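Local coordinates for protein solute carrier family 15 member 1 (Mus musculus, PDB 5A9D) that probably couples proton movement to the uptake of small peptides in the intestine, and is represented here by its extracellular domain, with an immunoglobulin-like fold, at residues A[98-103]-A[124-129]; A[166-171]-A[180-185]. All coordinates share one frame; numbering follows the deposited sequence. Where two conformers were deposited one is given.

Contact 1: residues A[98-103]-A[124-129]; sequences GIRFVN and HNASGY
Arg100 lies across the ring of Tyr129, where 98-103 runs antiparallel to the broken outer strand that begins just after His124. Arg100 CB sits 3.4 Å from Gly128 O. A chi1 of 69°, the crowded position between backbone N and carbonyl carbon, turns Arg100 CG over the ring face in a CH-pi contact, 4.0 Å from the Tyr129 centroid. Arg100 CD passes 3.6 Å from Ser127 O and near Tyr129 CZ. The chain then runs extended from CG to NE, and the guanidinium lies 15° from the ring plane, with Tyr129 OH over its centre rather than hydrogen-bonded to it. Arg100 NE donates instead to Thr166, while NH1 meets a water in the guanidinium plane that donates to Ser127 O; NH1 also forms a salt bridge with Asp86 of the second subunit.

The backbone ladder is irregular. Ser127 OG accepts from Phe101 N at 2.9 Å, nearly straight at 173°, and donates to Gly128 O, while Ser127 N returns a bond to Phe101 O. Farther along, Val102 CG2 packs on Ala126 CB at 3.7 Å, and His124 and Asn125 both face Asn103 in a G1 bulge.

A serine hydroxyl thus takes a backbone carbonyl's place, and the ring supports the aliphatic part of Arg100 while the guanidinium N-H groups bond elsewhere. Tyr129 OH is itself bonded to Asp184, whose negative charge would probably favour the cation.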
loop_
_atom_site.group_PDB
_atom_site.type_symbol
_atom_site.label_atom_id
_atom_site.label_comp_id
_atom_site.label_asym_id
_atom_site.label_seq_id
_atom_site.Cartn_x
_atom_site.Cartn_y
_atom_site.Cartn_z
ATOM N N GLY A 98 -7.178 -5.510 -13.538
ATOM C CA GLY A 98 -6.050 -5.141 -12.695
ATOM C C GLY A 98 -4.908 -6.082 -12.974
ATOM O O GLY A 98 -5.098 -7.293 -12.961
ATOM N N ILE A 99 -3.724 -5.547 -13.247
ATOM C CA ILE A 99 -2.550 -6.377 -13.483
ATOM C C ILE A 99 -1.410 -5.902 -12.587
ATOM O O ILE A 99 -1.117 -4.712 -12.536
ATOM C CB ILE A 99 -2.129 -6.412 -14.987
ATOM C CG1 ILE A 99 -3.233 -7.021 -15.882
ATOM C CG2 ILE A 99 -0.777 -7.148 -15.202
ATOM C CD1 ILE A 99 -3.016 -6.779 -17.417
ATOM N N ARG A 100 -0.764 -6.839 -11.900
ATOM C CA ARG A 100 0.430 -6.523 -11.117
ATOM C C ARG A 100 1.524 -7.511 -11.548
ATOM O O ARG A 100 1.225 -8.562 -12.114
ATOM C CB ARG A 100 0.170 -6.574 -9.597
ATOM C CG ARG A 100 -0.078 -7.978 -9.093
ATOM C CD ARG A 100 -0.048 -8.017 -7.595
ATOM N NE ARG A 100 -0.453 -9.341 -7.148
ATOM C CZ ARG A 100 -0.792 -9.636 -5.906
ATOM N NH1 ARG A 100 -0.746 -8.705 -4.959
ATOM N NH2 ARG A 100 -1.201 -10.859 -5.599
ATOM N N PHE A 101 2.769 -7.127 -11.353
ATOM C CA PHE A 101 3.894 -7.963 -11.732
ATOM C C PHE A 101 4.687 -8.362 -10.500
ATOM O O PHE A 101 4.836 -7.574 -9.576
ATOM C CB PHE A 101 4.810 -7.222 -12.723
ATOM C CG PHE A 101 4.191 -7.132 -14.097
ATOM C CD1 PHE A 101 3.317 -6.092 -14.419
ATOM C CD2 PHE A 101 4.422 -8.130 -15.048
ATOM C CE1 PHE A 101 2.699 -6.047 -15.676
ATOM C CE2 PHE A 101 3.839 -8.064 -16.315
ATOM C CZ PHE A 101 2.962 -7.043 -16.615
ATOM N N VAL A 102 5.191 -9.602 -10.501
ATOM C CA VAL A 102 6.013 -10.115 -9.430
ATOM C C VAL A 102 7.366 -10.390 -10.073
ATOM O O VAL A 102 7.441 -11.117 -11.064
ATOM C CB VAL A 102 5.413 -11.370 -8.722
ATOM C CG1 VAL A 102 6.456 -12.081 -7.841
ATOM C CG2 VAL A 102 4.187 -10.998 -7.896
ATOM N N ASN A 103 8.428 -9.848 -9.473
ATOM C CA ASN A 103 9.778 -10.054 -9.967
ATOM C C ASN A 103 10.459 -11.148 -9.169
ATOM O O ASN A 103 10.573 -11.014 -7.959
ATOM C CB ASN A 103 10.562 -8.732 -9.905
ATOM C CG ASN A 103 11.996 -8.852 -10.342
ATOM O OD1 ASN A 103 12.360 -9.743 -11.097
ATOM N ND2 ASN A 103 12.819 -7.911 -9.944
ATOM N N HIS A 124 11.920 -10.474 -5.728
ATOM C CA HIS A 124 10.923 -11.231 -4.951
ATOM C C HIS A 124 9.901 -10.300 -4.320
ATOM O O HIS A 124 9.569 -10.404 -3.149
ATOM C CB HIS A 124 11.581 -12.185 -3.953
ATOM C CG HIS A 124 12.431 -13.217 -4.619
ATOM N ND1 HIS A 124 13.795 -13.027 -4.800
ATOM C CD2 HIS A 124 12.088 -14.422 -5.131
ATOM C CE1 HIS A 124 14.236 -14.128 -5.389
ATOM N NE2 HIS A 124 13.240 -14.985 -5.626
ATOM N N ASN A 125 9.420 -9.374 -5.132
ATOM C CA ASN A 125 8.456 -8.392 -4.723
ATOM C C ASN A 125 7.365 -8.201 -5.788
ATOM O O ASN A 125 7.548 -8.566 -6.955
ATOM C CB ASN A 125 9.164 -7.081 -4.406
ATOM C CG ASN A 125 8.399 -6.198 -3.465
ATOM O OD1 ASN A 125 7.262 -6.501 -3.029
ATOM N ND2 ASN A 125 8.992 -5.061 -3.163
ATOM N N ALA A 126 6.225 -7.649 -5.365
ATOM C CA ALA A 126 5.110 -7.396 -6.254
ATOM C C ALA A 126 4.918 -5.905 -6.409
ATOM O O ALA A 126 5.093 -5.153 -5.452
ATOM C CB ALA A 126 3.835 -8.014 -5.690
ATOM N N SER A 127 4.483 -5.488 -7.599
ATOM C CA SER A 127 4.090 -4.117 -7.850
ATOM C C SER A 127 2.637 -4.015 -7.366
ATOM O O SER A 127 1.986 -5.037 -7.103
ATOM C CB SER A 127 4.102 -3.867 -9.365
ATOM O OG SER A 127 3.085 -4.611 -10.036
ATOM N N GLY A 128 2.101 -2.807 -7.368
ATOM C CA GLY A 128 0.679 -2.631 -7.135
ATOM C C GLY A 128 -0.023 -2.951 -8.445
ATOM O O GLY A 128 0.639 -3.168 -9.464
ATOM N N TYR A 129 -1.349 -3.028 -8.440
ATOM C CA TYR A 129 -2.084 -3.268 -9.675
ATOM C C TYR A 129 -2.268 -1.920 -10.407
ATOM O O TYR A 129 -2.479 -0.889 -9.770
ATOM C CB TYR A 129 -3.499 -3.807 -9.369
ATOM C CG TYR A 129 -3.569 -5.218 -8.823
ATOM C CD1 TYR A 129 -3.607 -6.314 -9.677
ATOM C CD2 TYR A 129 -3.652 -5.456 -7.449
ATOM C CE1 TYR A 129 -3.698 -7.622 -9.184
ATOM C CE2 TYR A 129 -3.763 -6.757 -6.944
ATOM C CZ TYR A 129 -3.774 -7.836 -7.820
ATOM O OH TYR A 129 -3.882 -9.127 -7.367
HETATM O O HOH W 1 0.145 -5.776 -5.106
#

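Contact 2: residues A[166-171]-A[180-185]; sequences TYVIRR and KEFEDI
Four backbone bonds tie this antiparallel hairpin together, all in the carbonyl planes. Thr166 N gives to Phe182 O at 2.9 Å and Thr166 O takes Phe182 N in return; Val168 N reaches Lys180 O at 2.8 Å and Lys180 N reaches Val168 O.

At one end Asp184 OD2 uses its syn lone pair to accept from Thr166 OG1, a short 2.6 Å bond, while OG1 accepts from Arg100 NE. Asp184 OD1 forms a salt bridge with Lys8 of the second subunit. Lys180 NZ donates to Met31 O of that subunit and to a water that Arg170 NH2 reaches weakly.

On the face shared by Thr166, Val168, Lys180 and Phe182, Val168 CG2 lies 3.6 Å from Phe182 CE2. The other face carries the non-hydrogen-bonded pair: Glu181 runs alongside Tyr167, its CG 3.8 Å from the ring centroid, its carboxylate stacked 14° from the ring plane and its OE1 bonded to Ser157. A serine in place of Tyr167 would remove the ring under Glu181 and probably leave that carboxylate less firmly positioned.

Buried Asp184 is thus answered on OD2 by the hydroxyls of Thr166 and Tyr129 and on OD1 by the second subunit's Lys8 ammonium, which would probably favour its ionised state.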
loop_
_atom_site.group_PDB
_atom_site.type_symbol
_atom_site.label_atom_id
_atom_site.label_comp_id
_atom_site.label_asym_id
_atom_site.label_seq_id
_atom_site.Cartn_x
_atom_site.Cartn_y
_atom_site.Cartn_z
ATOM N N THR A 166 -1.807 -11.599 -11.738
ATOM C CA THR A 166 -0.448 -11.446 -11.246
ATOM C C THR A 166 0.418 -12.121 -12.293
ATOM O O THR A 166 0.228 -13.292 -12.611
ATOM C CB THR A 166 -0.277 -12.083 -9.872
ATOM O OG1 THR A 166 -1.052 -11.369 -8.933
ATOM C CG2 THR A 166 1.159 -12.037 -9.388
ATOM N N TYR A 167 1.320 -11.362 -12.853
ATOM C CA TYR A 167 2.254 -11.861 -13.860
ATOM C C TYR A 167 3.596 -12.058 -13.171
ATOM O O TYR A 167 4.151 -11.101 -12.627
ATOM C CB TYR A 167 2.304 -10.841 -15.019
ATOM C CG TYR A 167 1.118 -10.910 -15.965
ATOM C CD1 TYR A 167 -0.141 -11.307 -15.519
ATOM C CD2 TYR A 167 1.267 -10.646 -17.322
ATOM C CE1 TYR A 167 -1.218 -11.445 -16.404
ATOM C CE2 TYR A 167 0.198 -10.786 -18.215
ATOM C CZ TYR A 167 -1.045 -11.170 -17.748
ATOM O OH TYR A 167 -2.096 -11.283 -18.629
ATOM N N VAL A 168 4.039 -13.318 -13.047
ATOM C CA VAL A 168 5.297 -13.644 -12.351
ATOM C C VAL A 168 6.412 -13.731 -13.381
ATOM O O VAL A 168 6.351 -14.556 -14.273
ATOM C CB VAL A 168 5.179 -14.939 -11.480
ATOM C CG1 VAL A 168 6.532 -15.346 -10.904
ATOM C CG2 VAL A 168 4.154 -14.770 -10.359
ATOM N N ILE A 169 7.437 -12.891 -13.232
ATOM C CA ILE A 169 8.583 -12.828 -14.128
ATOM C C ILE A 169 9.669 -13.724 -13.584
ATOM O O ILE A 169 10.098 -13.512 -12.453
ATOM C CB ILE A 169 9.065 -11.352 -14.228
ATOM C CG1 ILE A 169 7.901 -10.428 -14.719
ATOM C CG2 ILE A 169 10.361 -11.252 -15.111
ATOM C CD1 ILE A 169 8.214 -8.854 -14.491
ATOM N N ARG A 170 10.166 -14.678 -14.393
ATOM C CA ARG A 170 11.264 -15.568 -13.974
ATOM C C ARG A 170 12.236 -15.832 -15.100
ATOM O O ARG A 170 11.930 -15.518 -16.259
ATOM C CB ARG A 170 10.705 -16.905 -13.467
ATOM C CG ARG A 170 9.852 -17.663 -14.489
ATOM C CD ARG A 170 9.813 -19.135 -14.148
ATOM N NE ARG A 170 8.549 -19.747 -14.546
ATOM C CZ ARG A 170 8.360 -21.057 -14.665
ATOM N NH1 ARG A 170 9.365 -21.904 -14.452
ATOM N NH2 ARG A 170 7.171 -21.534 -15.008
ATOM N N ARG A 171 13.345 -16.532 -14.775
ATOM C CA ARG A 171 14.327 -16.961 -15.773
ATOM C C ARG A 171 13.751 -18.147 -16.505
ATOM O O ARG A 171 13.241 -19.052 -15.859
ATOM C CB ARG A 171 15.659 -17.413 -15.126
ATOM C CG ARG A 171 16.549 -16.339 -14.518
ATOM C CD ARG A 171 16.931 -15.223 -15.468
ATOM N NE ARG A 171 18.030 -15.570 -16.363
ATOM C CZ ARG A 171 19.318 -15.430 -16.063
ATOM N NH1 ARG A 171 19.686 -15.008 -14.859
ATOM N NH2 ARG A 171 20.250 -15.731 -16.957
ATOM N N LYS A 180 4.753 -16.126 -16.142
ATOM C CA LYS A 180 3.654 -17.022 -15.800
ATOM C C LYS A 180 2.487 -16.181 -15.275
ATOM O O LYS A 180 2.666 -15.362 -14.376
ATOM C CB LYS A 180 4.088 -18.103 -14.785
ATOM C CG LYS A 180 2.988 -19.159 -14.579
ATOM C CD LYS A 180 3.523 -20.516 -14.145
ATOM C CE LYS A 180 2.412 -21.505 -13.891
ATOM N NZ LYS A 180 2.950 -22.768 -13.342
ATOM N N GLU A 181 1.303 -16.376 -15.826
ATOM C CA GLU A 181 0.110 -15.608 -15.439
ATOM C C GLU A 181 -0.735 -16.346 -14.410
ATOM O O GLU A 181 -1.009 -17.532 -14.562
ATOM C CB GLU A 181 -0.775 -15.325 -16.674
ATOM C CG GLU A 181 -0.034 -14.667 -17.814
ATOM C CD GLU A 181 -0.880 -14.361 -19.024
ATOM O OE1 GLU A 181 -2.125 -14.427 -18.909
ATOM O OE2 GLU A 181 -0.293 -14.078 -20.094
ATOM N N PHE A 182 -1.213 -15.621 -13.410
ATOM C CA PHE A 182 -2.078 -16.201 -12.382
ATOM C C PHE A 182 -3.301 -15.325 -12.272
ATOM O O PHE A 182 -3.179 -14.102 -12.251
ATOM C CB PHE A 182 -1.342 -16.240 -11.020
ATOM C CG PHE A 182 -0.163 -17.180 -10.992
ATOM C CD1 PHE A 182 -0.330 -18.521 -10.670
ATOM C CD2 PHE A 182 1.116 -16.725 -11.290
ATOM C CE1 PHE A 182 0.760 -19.393 -10.669
ATOM C CE2 PHE A 182 2.202 -17.611 -11.306
ATOM C CZ PHE A 182 2.018 -18.938 -10.992
ATOM N N GLU A 183 -4.475 -15.911 -12.188
ATOM C CA GLU A 183 -5.644 -15.077 -12.002
ATOM C C GLU A 183 -5.811 -14.871 -10.507
ATOM O O GLU A 183 -5.587 -15.794 -9.726
ATOM C CB GLU A 183 -6.910 -15.733 -12.581
ATOM C CG GLU A 183 -8.006 -14.691 -12.832
ATOM C CD GLU A 183 -9.273 -15.138 -13.545
ATOM O OE1 GLU A 183 -9.188 -15.974 -14.475
ATOM O OE2 GLU A 183 -10.354 -14.615 -13.192
ATOM N N ASP A 184 -6.122 -13.661 -10.094
ATOM C CA ASP A 184 -6.399 -13.417 -8.685
ATOM C C ASP A 184 -7.862 -13.038 -8.612
ATOM O O ASP A 184 -8.429 -12.617 -9.634
ATOM C CB ASP A 184 -5.634 -12.174 -8.181
ATOM C CG ASP A 184 -4.142 -12.193 -8.330
ATOM O OD1 ASP A 184 -3.503 -13.082 -7.746
ATOM O OD2 ASP A 184 -3.605 -11.249 -8.926
ATOM N N ILE A 185 -8.459 -13.102 -7.409
ATOM C CA ILE A 185 -9.818 -12.610 -7.171
ATOM C C ILE A 185 -9.675 -11.053 -7.282
ATOM O O ILE A 185 -8.665 -10.527 -6.802
ATOM C CB ILE A 185 -10.356 -13.119 -5.792
ATOM C CG1 ILE A 185 -10.547 -14.662 -5.819
ATOM C CG2 ILE A 185 -11.663 -12.412 -5.397
ATOM C CD1 ILE A 185 -10.527 -15.405 -4.452
HETATM O O HOH W 2 5.080 -23.753 -15.272
#

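Contacts 1 and 2 are the two flanks of one four-stranded sheet in an immunoglobulin-like domain, their centres about 8 Å apart and their inner strands, 97-103 and 164-171, parallel neighbours. A polar chain crosses one face through two probable hydrogen bonds: Arg100 NE lies 2.8 Å from Thr166 OG1, joining the inner strands, and Tyr129 OH lies 2.6 Å from Asp184 OD2, so that these two side chains of the outermost strands meet directly. Val102 CG2 packs on Thr166 CG2 at 3.5 Å on this side, whereas Phe101 CE2 touches Tyr167 CB at 3.4 Å. Both contacts also reach the second subunit, through Arg100 and Asp184 among others, placing this face, polar network and apolar residues together, at the interface.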